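Local coordinates for protein IRMA (Escherichia coli CFT073, PDB 5EK5) that mimics an interleukin receptor as a secreted, fibronectin-fold virulence protein, and here pairs with a second copy through exchanged C-terminal strands, at the interface of chains A and B. Coordinates in Å, arbitrary orientation; residue numbers count along the deposited sequence, not the author numbering. Chains: chain A/B, IRMA.

The three contacts follow the C-terminal segment of one chain as it crosses into the other copy. In contacts 1 and 2, whose C-alpha centres lie about 9 Å apart, strand 120-123 of chain B runs alongside strand 89-99 of chain A; they share A:Pro113 and B:Thr122. Contact 3, about 13 Å from contact 2 and 21 Å from contact 1, shows the reciprocal crossing, with chain A reaching chain B; A:Tyr116 belongs to both contacts 2 and 3. Because the interface is two-fold symmetric, each copy gives a strand and receives one, an arrangement that resembles strand exchange and suggests an intimate dimer.

Contact 1: the interface of chains A and B. Residues chain A 91-93, 108, 111, 113; chain B 122-124.
Strand 120-123 of chain B lies parallel to strand 89-99 of chain A, and A:Ile92 bridges B:Val123, bonding to the residues before and after it: A:Ile92 N donates to the carbonyl O of B:Thr122 at 2.9 Å, nearly straight at 164°, while its O accepts from B:Ser124 N at 2.9 Å, almost along the C=O axis. B:Val123, between these two anchors, turns its branches toward chain A. Its CG1, anti to the backbone N (chi1 171°), rests against A:Leu108 CB at 3.6 Å. The other methyl, CG2, meets A:Pro113 CG at 3.7 Å, the two side chains crossing at about a right angle, and also touches CB of A:Phe111. A beta-branched valine suits a strand and offers two short, rigid methyl arms to A:Leu108 and A:Pro113. A:Ile92 lies beside it, pointing the same way, and sets its CD1 over the rim of one face of the A:Phe111 ring. On the other side of the strand pair the contact is polar. A:Glu91, with CG anti to the backbone N (chi1 174°), reaches obliquely to B:Thr122, whose OG1 donates to carboxylate OE1 at 3.1 Å through the anti lone pair. The second oxygen, OE2, lies 3.4 Å from B:Ser124 CB. Thus the end of the B strand is inserted between strand 89-99 and residues 111-114 of chain A, its valine facing the 3-10 helix 108-110 and strand 111-113.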
ATOM      1  N   GLU A  91      14.694   6.154  -1.994  1.00 35.31           N
ATOM      2  CA  GLU A  91      15.566   5.197  -1.323  1.00 35.55           C
ATOM      3  C   GLU A  91      15.973   5.652   0.075  1.00 36.90           C
ATOM      4  O   GLU A  91      16.486   6.754   0.258  1.00 32.94           O
ATOM      5  CB  GLU A  91      16.821   4.928  -2.157  1.00 36.49           C
ATOM      6  CG  GLU A  91      17.848   4.058  -1.443  1.00 37.41           C
ATOM      7  CD  GLU A  91      18.880   3.470  -2.384  1.00 55.26           C
ATOM      8  OE1 GLU A  91      18.483   2.744  -3.320  1.00 60.32           O
ATOM      9  OE2 GLU A  91      20.087   3.731  -2.185  1.00 56.94           O
ATOM     10  N   ILE A  92      15.735   4.788   1.056  1.00 38.85           N
ATOM     11  CA  ILE A  92      16.145   5.038   2.430  1.00 37.02           C
ATOM     12  C   ILE A  92      17.650   4.826   2.571  1.00 41.04           C
ATOM     13  O   ILE A  92      18.153   3.724   2.347  1.00 39.26           O
ATOM     14  CB  ILE A  92      15.406   4.109   3.418  1.00 31.90           C
ATOM     15  CG1 ILE A  92      13.888   4.264   3.269  1.00 29.77           C
ATOM     16  CG2 ILE A  92      15.850   4.382   4.845  1.00 31.18           C
ATOM     17  CD1 ILE A  92      13.074   3.289   4.097  1.00 26.04           C
ATOM     18  N   ILE A  93      18.370   5.880   2.942  1.00 34.31           N
ATOM     19  CA  ILE A  93      19.819   5.796   3.048  1.00 37.27           C
ATOM     20  C   ILE A  93      20.286   5.961   4.494  1.00 37.68           C
ATOM     21  O   ILE A  93      21.422   5.628   4.829  1.00 48.51           O
ATOM     22  CB  ILE A  93      20.510   6.849   2.150  1.00 45.00           C
ATOM     23  CG1 ILE A  93      20.168   8.270   2.601  1.00 43.70           C
ATOM     24  CG2 ILE A  93      20.118   6.642   0.691  1.00 40.22           C
ATOM     25  CD1 ILE A  93      20.962   9.339   1.872  1.00 42.59           C
ATOM     26  N   LEU A 108      19.256  -0.279   8.738  1.00 42.04           N
ATOM     27  CA  LEU A 108      18.324  -0.143   7.626  1.00 41.36           C
ATOM     28  C   LEU A 108      17.654  -1.467   7.271  1.00 39.19           C
ATOM     29  O   LEU A 108      16.637  -1.490   6.578  1.00 37.87           O
ATOM     30  CB  LEU A 108      19.044   0.427   6.403  1.00 45.20           C
ATOM     31  CG  LEU A 108      19.673   1.812   6.565  1.00 44.01           C
ATOM     32  CD1 LEU A 108      20.021   2.396   5.205  1.00 46.91           C
ATOM     33  CD2 LEU A 108      18.746   2.746   7.334  1.00 39.33           C
ATOM     34  N   PHE A 111      13.853  -2.126   8.024  1.00 32.79           N
ATOM     35  CA  PHE A 111      12.802  -1.703   7.107  1.00 30.92           C
ATOM     36  C   PHE A 111      12.377  -2.794   6.122  1.00 36.84           C
ATOM     37  O   PHE A 111      13.206  -3.543   5.607  1.00 33.22           O
ATOM     38  CB  PHE A 111      13.252  -0.461   6.332  1.00 32.21           C
ATOM     39  CG  PHE A 111      13.281   0.791   7.163  1.00 32.23           C
ATOM     40  CD1 PHE A 111      12.101   1.409   7.550  1.00 28.23           C
ATOM     41  CD2 PHE A 111      14.486   1.343   7.567  1.00 33.95           C
ATOM     42  CE1 PHE A 111      12.122   2.561   8.319  1.00 31.08           C
ATOM     43  CE2 PHE A 111      14.513   2.496   8.340  1.00 36.62           C
ATOM     44  CZ  PHE A 111      13.330   3.105   8.717  1.00 30.60           C
ATOM     45  N   PRO A 113      10.466  -2.297   2.878  1.00 38.17           N
ATOM     46  CA  PRO A 113       9.922  -1.295   1.955  1.00 35.53           C
ATOM     47  C   PRO A 113       9.027  -1.886   0.871  1.00 32.16           C
ATOM     48  O   PRO A 113       9.192  -3.054   0.518  1.00 29.22           O
ATOM     49  CB  PRO A 113      11.180  -0.691   1.334  1.00 37.52           C
ATOM     50  CG  PRO A 113      12.140  -1.836   1.307  1.00 37.33           C
ATOM     51  CD  PRO A 113      11.875  -2.613   2.576  1.00 37.35           C
TER
ATOM     52  N   THR B 122      12.972   1.737  -1.830  1.00 36.21           N
ATOM     53  CA  THR B 122      14.083   0.811  -1.677  1.00 41.57           C
ATOM     54  C   THR B 122      14.912   1.188  -0.459  1.00 46.27           C
ATOM     55  O   THR B 122      14.737   2.265   0.113  1.00 43.52           O
ATOM     56  CB  THR B 122      14.991   0.796  -2.915  1.00 44.80           C
ATOM     57  OG1 THR B 122      15.493   2.118  -3.155  1.00 41.32           O
ATOM     58  CG2 THR B 122      14.221   0.321  -4.136  1.00 44.61           C
ATOM     59  N   VAL B 123      15.830   0.307  -0.081  1.00 45.88           N
ATOM     60  CA  VAL B 123      16.693   0.550   1.064  1.00 47.67           C
ATOM     61  C   VAL B 123      18.150   0.356   0.662  1.00 51.31           C
ATOM     62  O   VAL B 123      18.506  -0.654   0.059  1.00 49.08           O
ATOM     63  CB  VAL B 123      16.349  -0.381   2.245  1.00 46.86           C
ATOM     64  CG1 VAL B 123      17.389  -0.261   3.338  1.00 49.68           C
ATOM     65  CG2 VAL B 123      14.967  -0.061   2.787  1.00 46.82           C
ATOM     66  N   SER B 124      18.982   1.341   0.990  1.00 55.76           N
ATOM     67  CA  SER B 124      20.386   1.341   0.591  1.00 63.42           C
ATOM     68  C   SER B 124      21.191   0.225   1.249  1.00 66.97           C
ATOM     69  O   SER B 124      20.821  -0.286   2.305  1.00 62.26           O
ATOM     70  CB  SER B 124      21.025   2.690   0.916  1.00 66.13           C
ATOM     71  OG  SER B 124      22.439   2.600   0.876  1.00 69.44           O
TER

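Contact 2: the interface of chains A and B. Residues chain A 11-13, 28, 88-90, 113-117; chain B 118-122.
Parallel backbone pairing carries strand 120-123 of chain B along A:Thr89 and A:Thr90. A:Thr90 N donates to B:Leu120 O at 2.7 Å, almost along the C=O axis, and A:Thr90 O accepts from B:Thr122 N; B:Leu120 N donates to A:Ala88 O at a longer 3.3 Å. The opposite edge is held too: B:Ile121 N gives a straight bond (172°) to A:Gln114 O at 2.9 Å, from above the carbonyl plane, so the incoming strand is gripped from both sides. A side-chain amide caps its start, A:Asn13 OD1 accepting from B:Leu119 N at 2.8 Å.

Apolar packing splits by strand face. B:Ile121, with CG1 anti to the carbonyl carbon (chi1 -56°), extends CD1 to the in-plane edge of A:Phe28, 3.5 Å from CE2, while CG2 meets A:Pro113 CB; a long, branched isoleucine reaches both. B:Leu120 points oppositely, CG anti to the backbone N (chi1 -167°). Its CD1 lies over one face of A:His117, 3.5 Å from the ring centroid, and CD2 touches A:Asp115 CA.

Waters add to the polar contacts. Water 1 joins A:Asn13 N, A:Gln114 OE1 and B:Leu119 O, while water 2, at the imidazole edge, lies 2.8 Å from A:His117 ND1 and also meets B:Pro118 O.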
ATOM      1  N   ILE A  11       7.107  -0.247   5.360  1.00 32.07           N
ATOM      2  CA  ILE A  11       6.899   1.137   4.970  1.00 31.37           C
ATOM      3  C   ILE A  11       6.454   1.225   3.516  1.00 33.18           C
ATOM      4  O   ILE A  11       7.005   0.554   2.643  1.00 34.93           O
ATOM      5  CB  ILE A  11       8.176   1.988   5.194  1.00 26.43           C
ATOM      6  CG1 ILE A  11       7.926   3.454   4.824  1.00 31.64           C
ATOM      7  CG2 ILE A  11       9.364   1.415   4.422  1.00 26.82           C
ATOM      8  CD1 ILE A  11       9.012   4.403   5.299  1.00 30.41           C
ATOM      9  N   ARG A  12       5.431   2.030   3.262  1.00 32.08           N
ATOM     10  CA  ARG A  12       4.950   2.217   1.902  1.00 33.35           C
ATOM     11  C   ARG A  12       4.419   3.634   1.752  1.00 36.84           C
ATOM     12  O   ARG A  12       4.010   4.258   2.731  1.00 32.55           O
ATOM     13  CB  ARG A  12       3.862   1.197   1.547  1.00 31.85           C
ATOM     14  CG  ARG A  12       2.544   1.367   2.291  1.00 32.49           C
ATOM     15  CD  ARG A  12       1.583   0.229   1.956  1.00 35.06           C
ATOM     16  NE  ARG A  12       0.253   0.419   2.534  1.00 38.07           N
ATOM     17  CZ  ARG A  12      -0.772   0.969   1.888  1.00 45.24           C
ATOM     18  NH1 ARG A  12      -0.628   1.376   0.632  1.00 38.24           N
ATOM     19  NH2 ARG A  12      -1.948   1.098   2.492  1.00 43.79           N
ATOM     20  N   ASN A  13       4.441   4.138   0.524  1.00 26.00           N
ATOM     21  CA  ASN A  13       3.913   5.458   0.220  1.00 26.18           C
ATOM     22  C   ASN A  13       2.418   5.344  -0.044  1.00 30.47           C
ATOM     23  O   ASN A  13       1.996   4.546  -0.882  1.00 32.27           O
ATOM     24  CB  ASN A  13       4.645   6.059  -0.980  1.00 29.95           C
ATOM     25  CG  ASN A  13       3.960   7.290  -1.521  1.00 32.35           C
ATOM     26  OD1 ASN A  13       3.602   7.348  -2.693  1.00 32.08           O
ATOM     27  ND2 ASN A  13       3.759   8.280  -0.660  1.00 35.54           N
ATOM     28  N   PHE A  28       3.626   8.521   4.120  1.00 28.18           N
ATOM     29  CA  PHE A  28       4.145   7.175   4.314  1.00 26.63           C
ATOM     30  C   PHE A  28       3.476   6.474   5.492  1.00 28.67           C
ATOM     31  O   PHE A  28       3.308   7.053   6.575  1.00 27.11           O
ATOM     32  CB  PHE A  28       5.650   7.215   4.526  1.00 23.48           C
ATOM     33  CG  PHE A  28       6.414   7.678   3.323  1.00 23.29           C
ATOM     34  CD1 PHE A  28       6.556   9.026   3.041  1.00 24.34           C
ATOM     35  CD2 PHE A  28       6.954   6.758   2.447  1.00 23.99           C
ATOM     36  CE1 PHE A  28       7.251   9.448   1.929  1.00 28.29           C
ATOM     37  CE2 PHE A  28       7.645   7.168   1.331  1.00 28.92           C
ATOM     38  CZ  PHE A  28       7.798   8.520   1.068  1.00 27.31           C
ATOM     39  N   ALA A  88       9.926   9.199  -9.012  1.00 47.78           N
ATOM     40  CA  ALA A  88       9.300   7.912  -9.278  1.00 46.47           C
ATOM     41  C   ALA A  88       9.507   6.978  -8.100  1.00 42.82           C
ATOM     42  O   ALA A  88       8.618   6.222  -7.716  1.00 41.77           O
ATOM     43  CB  ALA A  88       9.865   7.299 -10.557  1.00 42.48           C
ATOM     44  N   THR A  89      10.698   7.052  -7.516  1.00 37.63           N
ATOM     45  CA  THR A  89      11.068   6.172  -6.422  1.00 38.66           C
ATOM     46  C   THR A  89      11.801   6.935  -5.331  1.00 40.62           C
ATOM     47  O   THR A  89      12.301   8.043  -5.550  1.00 40.58           O
ATOM     48  CB  THR A  89      11.990   5.022  -6.884  1.00 38.45           C
ATOM     49  OG1 THR A  89      13.320   5.522  -7.065  1.00 38.32           O
ATOM     50  CG2 THR A  89      11.490   4.382  -8.183  1.00 32.28           C
ATOM     51  N   THR A  90      11.860   6.339  -4.149  1.00 33.30           N
ATOM     52  CA  THR A  90      12.647   6.903  -3.068  1.00 37.67           C
ATOM     53  C   THR A  90      13.484   5.803  -2.418  1.00 36.77           C
ATOM     54  O   THR A  90      13.059   4.648  -2.348  1.00 32.02           O
ATOM     55  CB  THR A  90      11.758   7.608  -2.018  1.00 36.31           C
ATOM     56  OG1 THR A  90      12.585   8.340  -1.106  1.00 42.57           O
ATOM     57  CG2 THR A  90      10.908   6.611  -1.256  1.00 28.43           C
ATOM     58  N   PRO A 113      10.466  -2.297   2.878  1.00 38.17           N
ATOM     59  CA  PRO A 113       9.922  -1.295   1.955  1.00 35.53           C
ATOM     60  C   PRO A 113       9.027  -1.886   0.871  1.00 32.16           C
ATOM     61  O   PRO A 113       9.192  -3.054   0.518  1.00 29.22           O
ATOM     62  CB  PRO A 113      11.180  -0.691   1.334  1.00 37.52           C
ATOM     63  CG  PRO A 113      12.140  -1.836   1.307  1.00 37.33           C
ATOM     64  CD  PRO A 113      11.875  -2.613   2.576  1.00 37.35           C
ATOM     65  N   GLN A 114       8.101  -1.083   0.351  1.00 32.61           N
ATOM     66  CA  GLN A 114       7.348  -1.470  -0.838  1.00 33.18           C
ATOM     67  C   GLN A 114       8.177  -1.200  -2.087  1.00 33.00           C
ATOM     68  O   GLN A 114       8.108  -0.117  -2.677  1.00 27.13           O
ATOM     69  CB  GLN A 114       6.013  -0.730  -0.938  1.00 35.73           C
ATOM     70  CG  GLN A 114       5.043  -1.382  -1.926  1.00 38.22           C
ATOM     71  CD  GLN A 114       3.745  -0.606  -2.101  1.00 33.12           C
ATOM     72  OE1 GLN A 114       3.674   0.586  -1.802  1.00 32.70           O
ATOM     73  NE2 GLN A 114       2.713  -1.283  -2.592  1.00 29.70           N
ATOM     74  N   ASP A 115       8.960  -2.197  -2.477  1.00 28.34           N
ATOM     75  CA  ASP A 115       9.825  -2.103  -3.641  1.00 39.12           C
ATOM     76  C   ASP A 115       9.129  -2.730  -4.844  1.00 41.54           C
ATOM     77  O   ASP A 115       9.697  -3.567  -5.548  1.00 39.32           O
ATOM     78  CB  ASP A 115      11.172  -2.776  -3.368  1.00 41.80           C
ATOM     79  CG  ASP A 115      11.019  -4.163  -2.783  1.00 55.27           C
ATOM     80  OD1 ASP A 115       9.876  -4.547  -2.449  1.00 61.43           O
ATOM     81  OD2 ASP A 115      12.040  -4.869  -2.650  1.00 63.77           O
ATOM     82  N   TYR A 116       7.881  -2.324  -5.052  1.00 41.58           N
ATOM     83  CA  TYR A 116       7.048  -2.870  -6.112  1.00 40.87           C
ATOM     84  C   TYR A 116       6.101  -1.795  -6.648  1.00 39.59           C
ATOM     85  O   TYR A 116       5.553  -1.005  -5.876  1.00 37.81           O
ATOM     86  CB  TYR A 116       6.275  -4.073  -5.561  1.00 39.37           C
ATOM     87  CG  TYR A 116       5.078  -4.527  -6.364  1.00 41.33           C
ATOM     88  CD1 TYR A 116       5.228  -5.373  -7.455  1.00 37.70           C
ATOM     89  CD2 TYR A 116       3.791  -4.143  -6.003  1.00 38.81           C
ATOM     90  CE1 TYR A 116       4.134  -5.800  -8.182  1.00 39.77           C
ATOM     91  CE2 TYR A 116       2.691  -4.571  -6.721  1.00 36.59           C
ATOM     92  CZ  TYR A 116       2.869  -5.396  -7.812  1.00 38.34           C
ATOM     93  OH  TYR A 116       1.779  -5.821  -8.533  1.00 39.63           O
ATOM     94  N   HIS A 117       5.936  -1.753  -7.970  1.00 32.48           N
ATOM     95  CA  HIS A 117       4.964  -0.869  -8.612  1.00 28.83           C
ATOM     96  C   HIS A 117       3.609  -1.555  -8.718  1.00 30.12           C
ATOM     97  O   HIS A 117       3.450  -2.493  -9.494  1.00 35.56           O
ATOM     98  CB  HIS A 117       5.433  -0.448 -10.007  1.00 30.00           C
ATOM     99  CG  HIS A 117       6.590   0.503 -10.006  1.00 41.71           C
ATOM    100  ND1 HIS A 117       6.484   1.798  -9.552  1.00 45.43           N
ATOM    101  CD2 HIS A 117       7.871   0.353 -10.421  1.00 46.36           C
ATOM    102  CE1 HIS A 117       7.659   2.407  -9.678  1.00 42.95           C
ATOM    103  NE2 HIS A 117       8.510   1.543 -10.203  1.00 43.55           N
TER
ATOM    104  N   PRO B 118       1.968   5.053  -6.332  1.00 29.02           N
ATOM    105  CA  PRO B 118       2.789   5.386  -5.171  1.00 34.54           C
ATOM    106  C   PRO B 118       4.264   5.373  -5.524  1.00 37.35           C
ATOM    107  O   PRO B 118       4.663   4.718  -6.487  1.00 37.74           O
ATOM    108  CB  PRO B 118       2.458   4.273  -4.182  1.00 31.35           C
ATOM    109  CG  PRO B 118       2.190   3.109  -5.049  1.00 33.45           C
ATOM    110  CD  PRO B 118       1.547   3.644  -6.314  1.00 29.81           C
ATOM    111  N   LEU B 119       5.059   6.103  -4.753  1.00 32.41           N
ATOM    112  CA  LEU B 119       6.502   6.015  -4.865  1.00 32.67           C
ATOM    113  C   LEU B 119       6.963   4.610  -4.528  1.00 35.33           C
ATOM    114  O   LEU B 119       6.484   4.000  -3.572  1.00 37.69           O
ATOM    115  CB  LEU B 119       7.174   7.027  -3.936  1.00 35.19           C
ATOM    116  CG  LEU B 119       6.863   8.500  -4.208  1.00 42.09           C
ATOM    117  CD1 LEU B 119       7.651   9.391  -3.263  1.00 43.94           C
ATOM    118  CD2 LEU B 119       7.157   8.849  -5.660  1.00 46.20           C
ATOM    119  N   LEU B 120       7.897   4.094  -5.311  1.00 34.71           N
ATOM    120  CA  LEU B 120       8.520   2.833  -4.970  1.00 33.18           C
ATOM    121  C   LEU B 120       9.577   3.131  -3.915  1.00 31.36           C
ATOM    122  O   LEU B 120      10.249   4.162  -3.973  1.00 33.99           O
ATOM    123  CB  LEU B 120       9.124   2.165  -6.206  1.00 38.42           C
ATOM    124  CG  LEU B 120       9.540   0.702  -6.049  1.00 45.38           C
ATOM    125  CD1 LEU B 120       9.187  -0.089  -7.295  1.00 50.66           C
ATOM    126  CD2 LEU B 120      11.030   0.617  -5.775  1.00 43.01           C
ATOM    127  N   ILE B 121       9.713   2.242  -2.941  1.00 27.70           N
ATOM    128  CA  ILE B 121      10.671   2.456  -1.868  1.00 30.16           C
ATOM    129  C   ILE B 121      11.705   1.343  -1.824  1.00 33.78           C
ATOM    130  O   ILE B 121      11.363   0.161  -1.805  1.00 34.04           O
ATOM    131  CB  ILE B 121       9.972   2.554  -0.499  1.00 28.61           C
ATOM    132  CG1 ILE B 121       8.909   3.652  -0.524  1.00 28.77           C
ATOM    133  CG2 ILE B 121      10.990   2.818   0.601  1.00 29.59           C
ATOM    134  CD1 ILE B 121       8.072   3.721   0.733  1.00 26.50           C
ATOM    135  N   THR B 122      12.972   1.737  -1.830  1.00 36.21           N
ATOM    136  CA  THR B 122      14.083   0.811  -1.677  1.00 41.57           C
ATOM    137  C   THR B 122      14.912   1.188  -0.459  1.00 46.27           C
ATOM    138  O   THR B 122      14.737   2.265   0.113  1.00 43.52           O
ATOM    139  CB  THR B 122      14.991   0.796  -2.915  1.00 44.80           C
ATOM    140  OG1 THR B 122      15.493   2.118  -3.155  1.00 41.32           O
ATOM    141  CG2 THR B 122      14.221   0.321  -4.136  1.00 44.61           C
TER
HETATM  142  O   HOH W   1       5.128   2.682  -1.669  1.00 22.95           O
HETATM  143  O   HOH W   2       4.149   2.861  -8.429  1.00 39.46           O
HETATM  144  O   HOH W   3       6.477   5.377  -8.945  1.00 48.77           O

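Contact 3: the interface of chains A and B. Residues chain A 116, 119; chain B 13-16, 26, 28, 87.
The loop of chain A containing A:Tyr116 and A:Leu119 meets strands 9-19 and 23-31 of chain B, with the loop residue B:Val87 at one side. A:Tyr116, CG anti to the backbone N (chi1 163°), extends its ring over the B strand so that B:Asp15 CA lies over one face, near the rim and 3.9 Å from the centroid. An aromatic ring suits this place because it can pack flat on backbone while carrying a polar tip. That tip, the phenol OH, donates in the carbonyl plane, on a lone pair, to amide OD1 of B:Asn13 at 2.5 Å. The same OH is hydrogen-bonded to B:Thr16 OG1 at 2.8 Å, with the threonine hydroxyl at the ring edge. B:Asn13 OD1 also accepts from A:Leu119 N, which comes from above the carbonyl plane, so one oxygen is gripped by two donors from chain A. Its amide is held from its own chain, ND2 donating to B:Asp15 O at 3.0 Å, which helps fix the amide's rotation. Asparagine therefore fits as both acceptor and donor. A:Leu119 adds the apolar part: with CG anti to the carbonyl carbon (chi1 -62°), it places CD1 over one face of B:Tyr26 and CD2 against B:Val87, CD2 to CG1 being 3.8 Å. Water 4 links the two backbones, 2.7 Å from B:Asn13 N and 2.8 Å from A:Leu119 O.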
ATOM      1  N   TYR A 116       7.881  -2.324  -5.052  1.00 41.58           N
ATOM      2  CA  TYR A 116       7.048  -2.870  -6.112  1.00 40.87           C
ATOM      3  C   TYR A 116       6.101  -1.795  -6.648  1.00 39.59           C
ATOM      4  O   TYR A 116       5.553  -1.005  -5.876  1.00 37.81           O
ATOM      5  CB  TYR A 116       6.275  -4.073  -5.561  1.00 39.37           C
ATOM      6  CG  TYR A 116       5.078  -4.527  -6.364  1.00 41.33           C
ATOM      7  CD1 TYR A 116       5.228  -5.373  -7.455  1.00 37.70           C
ATOM      8  CD2 TYR A 116       3.791  -4.143  -6.003  1.00 38.81           C
ATOM      9  CE1 TYR A 116       4.134  -5.800  -8.182  1.00 39.77           C
ATOM     10  CE2 TYR A 116       2.691  -4.571  -6.721  1.00 36.59           C
ATOM     11  CZ  TYR A 116       2.869  -5.396  -7.812  1.00 38.34           C
ATOM     12  OH  TYR A 116       1.779  -5.821  -8.533  1.00 39.63           O
ATOM     13  N   LEU A 119      -0.529  -2.186  -9.485  1.00 34.28           N
ATOM     14  CA  LEU A 119      -1.614  -1.808 -10.375  1.00 35.20           C
ATOM     15  C   LEU A 119      -2.424  -0.722  -9.697  1.00 30.75           C
ATOM     16  O   LEU A 119      -2.667  -0.784  -8.496  1.00 34.20           O
ATOM     17  CB  LEU A 119      -2.518  -2.996 -10.708  1.00 40.26           C
ATOM     18  CG  LEU A 119      -1.948  -4.205 -11.446  1.00 46.26           C
ATOM     19  CD1 LEU A 119      -3.066  -5.197 -11.711  1.00 48.59           C
ATOM     20  CD2 LEU A 119      -1.284  -3.784 -12.747  1.00 49.91           C
TER
ATOM     21  N   ASN B  13      -3.275  -3.367  -4.765  1.00 31.30           N
ATOM     22  CA  ASN B  13      -2.489  -4.425  -5.369  1.00 30.58           C
ATOM     23  C   ASN B  13      -1.134  -4.520  -4.682  1.00 31.31           C
ATOM     24  O   ASN B  13      -0.409  -3.529  -4.584  1.00 32.13           O
ATOM     25  CB  ASN B  13      -2.322  -4.171  -6.866  1.00 30.53           C
ATOM     26  CG  ASN B  13      -1.296  -5.075  -7.499  1.00 31.14           C
ATOM     27  OD1 ASN B  13      -0.321  -4.607  -8.088  1.00 35.32           O
ATOM     28  ND2 ASN B  13      -1.511  -6.380  -7.393  1.00 30.70           N
ATOM     29  N   THR B  14      -0.799  -5.711  -4.195  1.00 33.16           N
ATOM     30  CA  THR B  14       0.384  -5.888  -3.357  1.00 39.53           C
ATOM     31  C   THR B  14       1.496  -6.691  -4.025  1.00 36.25           C
ATOM     32  O   THR B  14       2.640  -6.662  -3.568  1.00 35.75           O
ATOM     33  CB  THR B  14       0.025  -6.581  -2.034  1.00 40.20           C
ATOM     34  OG1 THR B  14      -0.665  -7.807  -2.310  1.00 42.21           O
ATOM     35  CG2 THR B  14      -0.837  -5.675  -1.171  1.00 37.28           C
ATOM     36  N   ASP B  15       1.175  -7.365  -5.126  1.00 34.47           N
ATOM     37  CA  ASP B  15       2.164  -8.175  -5.824  1.00 37.63           C
ATOM     38  C   ASP B  15       1.659  -8.701  -7.157  1.00 37.51           C
ATOM     39  O   ASP B  15       0.461  -8.694  -7.438  1.00 37.39           O
ATOM     40  CB  ASP B  15       2.575  -9.368  -4.946  1.00 41.65           C
ATOM     41  CG  ASP B  15       3.931  -9.943  -5.325  1.00 47.78           C
ATOM     42  OD1 ASP B  15       4.503  -9.518  -6.353  1.00 50.34           O
ATOM     43  OD2 ASP B  15       4.417 -10.837  -4.597  1.00 45.65           O
ATOM     44  N   THR B  16       2.601  -9.153  -7.974  1.00 40.43           N
ATOM     45  CA  THR B  16       2.304  -9.803  -9.239  1.00 42.26           C
ATOM     46  C   THR B  16       3.102 -11.092  -9.275  1.00 45.06           C
ATOM     47  O   THR B  16       4.323 -11.072  -9.134  1.00 47.37           O
ATOM     48  CB  THR B  16       2.668  -8.924 -10.452  1.00 45.37           C
ATOM     49  OG1 THR B  16       1.754  -7.824 -10.546  1.00 42.75           O
ATOM     50  CG2 THR B  16       2.606  -9.735 -11.738  1.00 50.58           C
ATOM     51  N   TYR B  26      -2.331 -11.333 -10.104  1.00 32.52           N
ATOM     52  CA  TYR B  26      -2.265 -10.077  -9.374  1.00 32.88           C
ATOM     53  C   TYR B  26      -2.902 -10.236  -8.003  1.00 35.11           C
ATOM     54  O   TYR B  26      -4.082 -10.564  -7.886  1.00 30.99           O
ATOM     55  CB  TYR B  26      -2.935  -8.954 -10.167  1.00 35.05           C
ATOM     56  CG  TYR B  26      -2.387  -8.821 -11.572  1.00 38.70           C
ATOM     57  CD1 TYR B  26      -1.222  -8.107 -11.820  1.00 40.20           C
ATOM     58  CD2 TYR B  26      -3.033  -9.414 -12.649  1.00 44.90           C
ATOM     59  CE1 TYR B  26      -0.713  -7.985 -13.098  1.00 43.81           C
ATOM     60  CE2 TYR B  26      -2.532  -9.299 -13.934  1.00 47.68           C
ATOM     61  CZ  TYR B  26      -1.372  -8.582 -14.151  1.00 45.62           C
ATOM     62  OH  TYR B  26      -0.869  -8.464 -15.424  1.00 52.75           O
ATOM     63  N   PHE B  28      -4.320  -8.981  -4.480  1.00 34.40           N
ATOM     64  CA  PHE B  28      -4.928  -7.816  -3.864  1.00 39.13           C
ATOM     65  C   PHE B  28      -5.148  -8.088  -2.383  1.00 41.17           C
ATOM     66  O   PHE B  28      -5.645  -9.150  -1.990  1.00 38.59           O
ATOM     67  CB  PHE B  28      -6.247  -7.462  -4.553  1.00 40.76           C
ATOM     68  CG  PHE B  28      -6.086  -7.019  -5.982  1.00 36.70           C
ATOM     69  CD1 PHE B  28      -5.979  -7.947  -7.004  1.00 31.76           C
ATOM     70  CD2 PHE B  28      -6.029  -5.670  -6.300  1.00 34.51           C
ATOM     71  CE1 PHE B  28      -5.826  -7.540  -8.315  1.00 32.60           C
ATOM     72  CE2 PHE B  28      -5.876  -5.258  -7.611  1.00 32.61           C
ATOM     73  CZ  PHE B  28      -5.774  -6.195  -8.619  1.00 31.38           C
ATOM     74  N   VAL B  87      -0.917  -4.673 -18.535  1.00 39.31           N
ATOM     75  CA  VAL B  87      -1.865  -4.149 -17.553  1.00 37.92           C
ATOM     76  C   VAL B  87      -1.281  -3.044 -16.677  1.00 43.31           C
ATOM     77  O   VAL B  87      -0.274  -3.246 -15.994  1.00 55.18           O
ATOM     78  CB  VAL B  87      -2.383  -5.264 -16.629  1.00 33.39           C
ATOM     79  CG1 VAL B  87      -3.483  -4.738 -15.711  1.00 32.66           C
ATOM     80  CG2 VAL B  87      -2.833  -6.469 -17.443  1.00 38.23           C
TER
HETATM   81  O   HOH W   4      -3.089  -0.829  -5.756  1.00 22.39           O